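Long-range contacts in protein Pcdhgb2 (Mus musculus, PDB 5SZR), which probably mediates calcium-dependent cell adhesion and may take part in establishing and maintaining specific neuronal connections in the brain: residues 16-21 with 68-73; 11-16 with 97-102. One frame throughout, in Å; residues are numbered along the deposited sequence.

In the fold
Both contacts lie in the first cadherin repeat of a fragment that spans extracellular domains 3 to 6. Their centres are 10 Å apart, and interaction 1 is nested within the loop that interaction 2 closes. Glu16 belongs to both. Its backbone ends the strand pairing of 11-16 with 97-102, while its carboxylate enters the calcium site at the junction with the next repeat. Both contacts feed the same two calcium ions. Glu73 OE2 and Asp102 OD1 lie 3.4 Å apart, two like charges brought together on one ion. Phe72 also packs against the second contact, with CD2 3.5 Å from CB of Asp102.

Interaction 1. Residues 16-21 with 68-73; sequences EDVPPG and DNLDFE. With CA (calcium ion), chain J; CA (calcium ion), chain K.
Glu16 meets Asp71, Phe72 and Glu73 in a calcium-mediated loop-loop contact at the end of the repeat that faces the next domain. Segment 16-21 follows strand 9-15, and segment 68-73 precedes strand 77-85. The two run in nearly opposite directions. The Glu16 carboxylate bridges the two metals. OE1 binds the calcium ion of chain J at 2.5 Å, and OE2 binds that of chain K. OE1 also accepts a hydrogen bond from Phe72 N at 2.8 Å, which arrives 54° out of the carboxylate plane. The two metals and this N-H together restrain the rotation of the carboxylate. Asp71 OD1 binds the chain J ion at 2.4 Å. It also accepts from Glu73 N, forming an Asx turn, while OD2 is held by Thr74 OG1. Glu73 bends at chi2 (60°), which sets CD back toward the metals. Its OE1 binds both ions, and its OE2 binds the chain K ion. Glu16 and Glu73 cross at about a right angle. Their OE1 atoms lie 3.3 Å apart, a like-charge approach that the shared calcium probably offsets. This is the inter-repeat calcium site of cadherins. Leu70 to Glu73 occupy the place of the classical LDRE motif, with phenylalanine in place of its arginine. Asp105 also binds both ions; Asp102, Glu103 and Asp138 complete the chain K site, Asp138 coming from the following repeat. Away from the metals the contact is made by van der Waals packing; its one purely apolar pair is Leu70 CD1 on Val18 CG2, at 3.8 Å. Leu70 CB lies 3.4 Å from Glu16 O. Leu70 also touches Ile54 of helix 49-54 and Ile100 of strand 91-101. At the far end Pro20 lays its ring atoms CG and CD against the Asn69 amide, with CD 3.7 Å from ND2.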
loop_
_atom_site.group_PDB
_atom_site.type_symbol
_atom_site.label_atom_id
_atom_site.label_comp_id
_atom_site.label_asym_id
_atom_site.label_seq_id
_atom_site.Cartn_x
_atom_site.Cartn_y
_atom_site.Cartn_z
ATOM N N GLU A 16 44.376 32.408 -21.428
ATOM C CA GLU A 16 43.167 33.212 -21.574
ATOM C C GLU A 16 42.735 33.893 -20.281
ATOM O O GLU A 16 41.874 34.777 -20.331
ATOM C CB GLU A 16 42.021 32.357 -22.119
ATOM C CG GLU A 16 41.630 31.176 -21.249
ATOM C CD GLU A 16 40.286 30.579 -21.652
ATOM O OE1 GLU A 16 39.428 31.327 -22.164
ATOM O OE2 GLU A 16 40.094 29.363 -21.463
ATOM N N ASP A 17 43.322 33.539 -19.138
ATOM C CA ASP A 17 42.906 34.094 -17.858
ATOM C C ASP A 17 43.806 35.222 -17.361
ATOM O O ASP A 17 43.633 35.669 -16.223
ATOM C CB ASP A 17 42.834 32.988 -16.800
ATOM C CG ASP A 17 44.194 32.391 -16.483
ATOM O OD1 ASP A 17 44.935 32.983 -15.670
ATOM O OD2 ASP A 17 44.521 31.323 -17.041
ATOM N N VAL A 18 44.750 35.695 -18.170
ATOM C CA VAL A 18 45.632 36.769 -17.689
ATOM C C VAL A 18 44.812 38.035 -17.475
ATOM O O VAL A 18 43.897 38.320 -18.271
ATOM C CB VAL A 18 46.790 37.010 -18.669
ATOM C CG1 VAL A 18 47.650 35.755 -18.816
ATOM C CG2 VAL A 18 46.288 37.493 -20.026
ATOM N N PRO A 19 45.067 38.798 -16.419
ATOM C CA PRO A 19 44.255 39.984 -16.141
ATOM C C PRO A 19 44.597 41.115 -17.092
ATOM O O PRO A 19 45.674 41.115 -17.708
ATOM C CB PRO A 19 44.635 40.337 -14.695
ATOM C CG PRO A 19 46.019 39.805 -14.543
ATOM C CD PRO A 19 46.073 38.553 -15.370
ATOM N N PRO A 20 43.703 42.091 -17.249
ATOM C CA PRO A 20 44.017 43.250 -18.093
ATOM C C PRO A 20 45.250 43.983 -17.585
ATOM O O PRO A 20 45.513 44.046 -16.382
ATOM C CB PRO A 20 42.760 44.120 -17.984
ATOM C CG PRO A 20 41.674 43.161 -17.621
ATOM C CD PRO A 20 42.322 42.134 -16.741
ATOM N N GLY A 21 46.007 44.542 -18.522
ATOM C CA GLY A 21 47.281 45.145 -18.199
ATOM C C GLY A 21 48.447 44.186 -18.187
ATOM O O GLY A 21 49.556 44.590 -17.820
ATOM N N ASP A 68 41.886 44.436 -21.899
ATOM C CA ASP A 68 40.600 43.816 -21.626
ATOM C C ASP A 68 40.841 42.333 -21.375
ATOM O O ASP A 68 41.967 41.842 -21.472
ATOM C CB ASP A 68 39.618 44.047 -22.779
ATOM C CG ASP A 68 38.181 44.159 -22.310
ATOM O OD1 ASP A 68 37.417 44.935 -22.924
ATOM O OD2 ASP A 68 37.814 43.479 -21.328
ATOM N N ASN A 69 39.776 41.616 -21.046
ATOM C CA ASN A 69 39.923 40.201 -20.741
ATOM C C ASN A 69 39.988 39.377 -22.018
ATOM O O ASN A 69 39.423 39.743 -23.052
ATOM C CB ASN A 69 38.773 39.720 -19.857
ATOM C CG ASN A 69 38.849 40.286 -18.461
ATOM O OD1 ASN A 69 38.201 41.284 -18.148
ATOM N ND2 ASN A 69 39.657 39.658 -17.613
ATOM N N LEU A 70 40.698 38.261 -21.938
ATOM C CA LEU A 70 40.776 37.332 -23.050
ATOM C C LEU A 70 39.693 36.261 -22.913
ATOM O O LEU A 70 38.982 36.178 -21.905
ATOM C CB LEU A 70 42.169 36.706 -23.126
ATOM C CG LEU A 70 43.330 37.706 -23.241
ATOM C CD1 LEU A 70 44.681 37.008 -23.386
ATOM C CD2 LEU A 70 43.102 38.666 -24.398
ATOM N N ASP A 71 39.562 35.443 -23.960
ATOM C CA ASP A 71 38.607 34.342 -23.970
ATOM C C ASP A 71 38.925 33.414 -25.137
ATOM O O ASP A 71 38.645 33.742 -26.294
ATOM C CB ASP A 71 37.167 34.857 -24.063
ATOM C CG ASP A 71 36.138 33.740 -24.097
ATOM O OD1 ASP A 71 36.453 32.606 -23.691
ATOM O OD2 ASP A 71 34.994 34.008 -24.526
ATOM N N PHE A 72 39.522 32.255 -24.835
ATOM C CA PHE A 72 39.897 31.299 -25.875
ATOM C C PHE A 72 38.689 30.846 -26.683
ATOM O O PHE A 72 38.811 30.562 -27.879
ATOM C CB PHE A 72 40.596 30.102 -25.235
ATOM C CG PHE A 72 40.983 29.024 -26.210
ATOM C CD1 PHE A 72 42.206 29.070 -26.861
ATOM C CD2 PHE A 72 40.139 27.949 -26.454
ATOM C CE1 PHE A 72 42.570 28.077 -27.748
ATOM C CE2 PHE A 72 40.500 26.954 -27.344
ATOM C CZ PHE A 72 41.719 27.015 -27.990
ATOM N N GLU A 73 37.518 30.774 -26.052
ATOM C CA GLU A 73 36.324 30.332 -26.756
ATOM C C GLU A 73 35.853 31.356 -27.785
ATOM O O GLU A 73 35.118 30.990 -28.709
ATOM C CB GLU A 73 35.207 30.026 -25.749
ATOM C CG GLU A 73 35.348 28.681 -25.020
ATOM C CD GLU A 73 36.636 28.556 -24.205
ATOM O OE1 GLU A 73 36.964 29.490 -23.444
ATOM O OE2 GLU A 73 37.321 27.517 -24.327
HETATM CA CA CA J . 36.906 31.218 -21.838
HETATM CA CA CA K . 38.292 27.771 -22.096
HETATM O O HOH W 1 34.179 31.209 -21.541
HETATM O O HOH W 2 36.906 33.221 -20.666
#

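Interaction 2. Residues 11-16 with 97-102; sequences SVTLRE and QVKILD. With CA (calcium ion), chain K; CA (calcium ion), chain J.
The backbones of Val12, Leu14 and Glu16 hydrogen-bond to those of Gln97, Lys99 and Leu101 in a parallel ladder, with Val12 beside Val98 and Leu14 beside Ile100. It joins the edge strand 9-15 to strand 91-101, the parallel pairing of first and last strands in the cadherin beta sandwich. Five backbone hydrogen bonds hold it. Lys99 N to Val12 O is 2.8 Å and nearly straight (174°), and Leu14 N to Lys99 O is 2.7 Å. The series ends with Glu16 N on Leu101 O, a longer bond of 3.3 Å. Apolar contacts line the face that carries Val12, Leu14, Val98 and Ile100. Val12 CG2 meets Val98 CG2, and Leu14 CD1 lies 3.9 Å from Val98 CG1. With Ile100 CG1 anti to the carbonyl carbon (chi1 -53°), CG2 is anti to the backbone N and reaches Glu16 CB (3.9 Å), while CD1 meets Leu14 CB. An alanine at Ile100 would probably open a gap beside Leu14 and leave the base of the Glu16 side chain less firmly held. On the other face Thr13 and Lys99 lie side by side; Thr13 CG2 rests on CB and CD of the lysine. Where the strands end, Glu16 and Asp102 run alongside each other, their carboxylate planes 53° apart. Glu16 OE1 is held by Phe72 N. Asp102 OD1 binds the calcium ion of chain K at 2.6 Å, 3.6 Å from Glu16 OE2.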
loop_
_atom_site.group_PDB
_atom_site.type_symbol
_atom_site.label_atom_id
_atom_site.label_comp_id
_atom_site.label_asym_id
_atom_site.label_seq_id
_atom_site.Cartn_x
_atom_site.Cartn_y
_atom_site.Cartn_z
ATOM N N SER A 11 56.529 35.862 -31.868
ATOM C CA SER A 11 55.474 34.937 -31.455
ATOM C C SER A 11 55.436 34.853 -29.935
ATOM O O SER A 11 56.456 34.561 -29.302
ATOM C CB SER A 11 55.682 33.545 -32.057
ATOM O OG SER A 11 55.441 33.549 -33.452
ATOM N N VAL A 12 54.262 35.111 -29.357
ATOM C CA VAL A 12 54.040 34.980 -27.922
ATOM C C VAL A 12 52.752 34.200 -27.696
ATOM O O VAL A 12 51.849 34.202 -28.538
ATOM C CB VAL A 12 53.974 36.351 -27.208
ATOM C CG1 VAL A 12 55.275 37.108 -27.373
ATOM C CG2 VAL A 12 52.802 37.172 -27.726
ATOM N N THR A 13 52.675 33.522 -26.552
ATOM C CA THR A 13 51.469 32.821 -26.130
ATOM C C THR A 13 50.955 33.423 -24.829
ATOM O O THR A 13 51.739 33.807 -23.956
ATOM C CB THR A 13 51.707 31.316 -25.930
ATOM O OG1 THR A 13 52.501 31.104 -24.756
ATOM C CG2 THR A 13 52.406 30.710 -27.135
ATOM N N LEU A 14 49.634 33.497 -24.698
ATOM C CA LEU A 14 48.995 34.023 -23.501
ATOM C C LEU A 14 47.915 33.066 -23.023
ATOM O O LEU A 14 47.134 32.546 -23.827
ATOM C CB LEU A 14 48.369 35.402 -23.750
ATOM C CG LEU A 14 49.248 36.536 -24.282
ATOM C CD1 LEU A 14 48.428 37.814 -24.433
ATOM C CD2 LEU A 14 50.449 36.765 -23.378
ATOM N N ARG A 15 47.883 32.826 -21.716
ATOM C CA ARG A 15 46.766 32.107 -21.123
ATOM C C ARG A 15 45.532 33.000 -21.125
ATOM O O ARG A 15 45.617 34.203 -20.864
ATOM C CB ARG A 15 47.109 31.667 -19.701
ATOM C CG ARG A 15 48.207 30.611 -19.621
ATOM C CD ARG A 15 48.659 30.392 -18.185
ATOM N NE ARG A 15 49.452 29.175 -18.030
ATOM C CZ ARG A 15 50.777 29.123 -18.121
ATOM N NH1 ARG A 15 51.405 27.966 -17.963
ATOM N NH2 ARG A 15 51.474 30.224 -18.371
ATOM N N GLU A 16 44.376 32.408 -21.428
ATOM C CA GLU A 16 43.167 33.212 -21.574
ATOM C C GLU A 16 42.735 33.893 -20.281
ATOM O O GLU A 16 41.874 34.777 -20.331
ATOM C CB GLU A 16 42.021 32.357 -22.119
ATOM C CG GLU A 16 41.630 31.176 -21.249
ATOM C CD GLU A 16 40.286 30.579 -21.652
ATOM O OE1 GLU A 16 39.428 31.327 -22.164
ATOM O OE2 GLU A 16 40.094 29.363 -21.463
ATOM N N GLN A 97 52.450 37.546 -33.662
ATOM C CA GLN A 97 51.372 36.566 -33.691
ATOM C C GLN A 97 51.141 36.064 -32.271
ATOM O O GLN A 97 52.000 35.382 -31.698
ATOM C CB GLN A 97 51.710 35.427 -34.645
ATOM C CG GLN A 97 51.754 35.879 -36.086
ATOM C CD GLN A 97 52.044 34.755 -37.044
ATOM O OE1 GLN A 97 51.344 33.741 -37.063
ATOM N NE2 GLN A 97 53.082 34.926 -37.851
ATOM N N VAL A 98 49.991 36.414 -31.705
ATOM C CA VAL A 98 49.667 36.122 -30.315
ATOM C C VAL A 98 48.787 34.884 -30.281
ATOM O O VAL A 98 47.668 34.885 -30.810
ATOM C CB VAL A 98 48.972 37.312 -29.637
ATOM C CG1 VAL A 98 48.586 36.956 -28.212
ATOM C CG2 VAL A 98 49.879 38.536 -29.658
ATOM N N LYS A 99 49.295 33.826 -29.660
ATOM C CA LYS A 99 48.570 32.573 -29.510
ATOM C C LYS A 99 47.925 32.538 -28.130
ATOM O O LYS A 99 48.561 32.889 -27.131
ATOM C CB LYS A 99 49.513 31.387 -29.703
ATOM C CG LYS A 99 48.909 30.046 -29.362
ATOM C CD LYS A 99 49.912 28.926 -29.598
ATOM C CE LYS A 99 49.344 27.585 -29.159
ATOM N NZ LYS A 99 50.303 26.466 -29.370
ATOM N N ILE A 100 46.657 32.142 -28.079
ATOM C CA ILE A 100 45.916 32.059 -26.827
ATOM C C ILE A 100 45.859 30.602 -26.399
ATOM O O ILE A 100 45.697 29.701 -27.234
ATOM C CB ILE A 100 44.505 32.658 -26.974
ATOM C CG1 ILE A 100 44.589 34.071 -27.551
ATOM C CG2 ILE A 100 43.777 32.672 -25.630
ATOM C CD1 ILE A 100 45.456 35.016 -26.741
ATOM N N LEU A 101 46.012 30.364 -25.100
ATOM C CA LEU A 101 45.978 29.022 -24.540
ATOM C C LEU A 101 44.641 28.771 -23.858
ATOM O O LEU A 101 44.117 29.637 -23.151
ATOM C CB LEU A 101 47.124 28.816 -23.548
ATOM C CG LEU A 101 48.507 28.823 -24.199
ATOM C CD1 LEU A 101 49.600 28.679 -23.155
ATOM C CD2 LEU A 101 48.600 27.722 -25.243
ATOM N N ASP A 102 44.095 27.581 -24.076
ATOM C CA ASP A 102 42.803 27.220 -23.513
ATOM C C ASP A 102 42.946 26.854 -22.041
ATOM O O ASP A 102 43.779 26.018 -21.679
ATOM C CB ASP A 102 42.197 26.051 -24.288
ATOM C CG ASP A 102 41.011 25.429 -23.574
ATOM O OD1 ASP A 102 40.153 26.182 -23.070
ATOM O OD2 ASP A 102 40.948 24.182 -23.512
HETATM CA CA CA K . 38.292 27.771 -22.096
HETATM CA CA CA J . 36.906 31.218 -21.838
HETATM O O HOH W 1 34.179 31.209 -21.541
HETATM O O HOH W 2 36.906 33.221 -20.666
#